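Local coordinates for mandelate racemase/muconate lactonizing enzyme family protein (Azoarcus sp., PDB 2QDE) that belongs to the mandelate racemase/muconate lactonizing enzyme family of the enolase superfamily and holds a barium ion in its barrel domain, at residues N348-E353 and L365-N370. Residues are numbered along the deposited sequence; the frame is centred on the assembly and turned at random.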
# COMPACT_ATOMS: atom_id res chain seq x y z
N ASN A 348 52.70 6.41 13.30
CA ASN A 348 52.16 5.44 14.24
C ASN A 348 50.83 4.85 13.78
O ASN A 348 49.77 5.17 14.30
CB ASN A 348 52.01 6.11 15.61
CG ASN A 348 51.07 7.32 15.57
OD1 ASN A 348 50.99 8.03 14.57
ND2 ASN A 348 50.38 7.55 16.67
N VAL A 349 50.91 3.97 12.78
CA VAL A 349 49.73 3.32 12.21
C VAL A 349 48.94 2.58 13.29
O VAL A 349 49.52 1.92 14.15
CB VAL A 349 50.15 2.30 11.13
CG1 VAL A 349 48.93 1.74 10.43
CG2 VAL A 349 51.08 2.96 10.12
N PRO A 350 47.60 2.69 13.27
CA PRO A 350 46.80 1.98 14.28
C PRO A 350 47.16 0.50 14.26
O PRO A 350 47.45 -0.07 13.21
CB PRO A 350 45.37 2.25 13.83
CG PRO A 350 45.47 3.63 13.27
CD PRO A 350 46.75 3.58 12.46
N ARG A 351 47.14 -0.13 15.44
CA ARG A 351 47.50 -1.53 15.56
C ARG A 351 46.53 -2.55 14.96
O ARG A 351 45.37 -2.65 15.35
CB ARG A 351 47.74 -1.87 17.04
CG ARG A 351 48.14 -3.31 17.29
CD ARG A 351 49.01 -3.43 18.53
NE ARG A 351 48.26 -3.38 19.79
CZ ARG A 351 47.76 -4.45 20.40
NH1 ARG A 351 47.92 -5.65 19.87
NH2 ARG A 351 47.12 -4.32 21.56
N PHE A 352 47.03 -3.30 13.99
CA PHE A 352 46.28 -4.36 13.32
C PHE A 352 47.04 -5.62 13.73
O PHE A 352 48.18 -5.83 13.30
CB PHE A 352 46.36 -4.21 11.80
CG PHE A 352 45.51 -3.10 11.25
CD1 PHE A 352 44.17 -3.31 10.95
CD2 PHE A 352 46.07 -1.85 11.01
CE1 PHE A 352 43.39 -2.29 10.41
CE2 PHE A 352 45.31 -0.82 10.47
CZ PHE A 352 43.97 -1.04 10.17
N GLU A 353 46.42 -6.45 14.56
CA GLU A 353 47.08 -7.66 15.03
C GLU A 353 46.09 -8.79 15.31
O GLU A 353 45.04 -8.57 15.92
CB GLU A 353 47.88 -7.34 16.29
CG GLU A 353 48.81 -8.45 16.74
CD GLU A 353 49.37 -8.20 18.13
OE1 GLU A 353 49.74 -7.04 18.42
OE2 GLU A 353 49.43 -9.16 18.93
N LEU A 365 42.69 12.24 16.48
CA LEU A 365 42.70 10.96 15.76
C LEU A 365 43.90 10.11 16.19
O LEU A 365 44.02 8.95 15.80
CB LEU A 365 42.75 11.20 14.25
CG LEU A 365 41.47 11.79 13.64
CD1 LEU A 365 41.74 12.24 12.21
CD2 LEU A 365 40.35 10.75 13.68
N GLY A 366 44.78 10.71 17.00
CA GLY A 366 45.94 10.00 17.50
C GLY A 366 46.99 9.62 16.46
O GLY A 366 47.64 8.58 16.60
N ILE A 367 47.15 10.45 15.43
CA ILE A 367 48.11 10.18 14.37
C ILE A 367 49.19 11.27 14.25
O ILE A 367 48.90 12.47 14.36
CB ILE A 367 47.40 10.06 12.99
CG1 ILE A 367 46.40 8.90 13.02
CG2 ILE A 367 48.43 9.88 11.88
CD1 ILE A 367 47.04 7.54 13.18
N GLU A 368 50.42 10.83 14.01
CA GLU A 368 51.58 11.72 13.84
C GLU A 368 52.05 11.53 12.40
O GLU A 368 52.47 10.44 12.02
CB GLU A 368 52.71 11.31 14.78
CG GLU A 368 52.31 11.19 16.23
CD GLU A 368 52.42 12.49 16.96
OE1 GLU A 368 52.00 13.53 16.40
OE2 GLU A 368 52.91 12.48 18.11
N LEU A 369 51.99 12.59 11.61
CA LEU A 369 52.39 12.50 10.21
C LEU A 369 53.90 12.53 9.97
O LEU A 369 54.64 13.27 10.61
CB LEU A 369 51.76 13.63 9.39
CG LEU A 369 50.31 13.52 8.93
CD1 LEU A 369 49.96 14.71 8.07
CD2 LEU A 369 50.10 12.23 8.14
N ASN A 370 54.34 11.70 9.03
CA ASN A 370 55.73 11.68 8.64
C ASN A 370 55.74 12.78 7.57
O ASN A 370 55.46 12.52 6.41
CB ASN A 370 56.09 10.33 8.02
CG ASN A 370 57.52 10.26 7.54
OD1 ASN A 370 58.11 11.28 7.17
ND2 ASN A 370 58.09 9.06 7.53
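The carboxamide of Asn348 spans the backbone of Ile367, one end hydrogen-bonded to the residue before it and the other to the residue after. Asn348 OD1 accepts the amide N-H of Glu368, with Glu368 N at 2.9 Å, in the carbonyl plane and on a lone pair, the N-H...O angle being 157°. Asn348 ND2 donates to Gly366 O, also 2.9 Å away, but on a more bent path (135°) and from above the plane of that carbonyl. The side chain reaches this position with CG between its own backbone N and carbonyl carbon (chi1 60°), the crowded rotamer. Beside the polar grip, Ile367 has CG1 next to its backbone N and brings CD1 to 3.8 Å from Asn348 O. Ile367 CD1 also packs against Pro350 CD at 4.0 Å, the two side chains crossing at about a right angle, while Ser307 of helix 303-315 touches both residues. On the exposed side, Glu368 lays its CB and CG alongside Asn348 OD1, and a bend at chi2 carries the carboxylate away. The contact thus ties the approach to edge strand 351-353 to the loop leading into helix 371-377, in the C-terminal part of the enolase-type fold. Because one amide pairs with both a C=O and an N-H, it mimics a backbone peptide, and the two bonds together fix its flip.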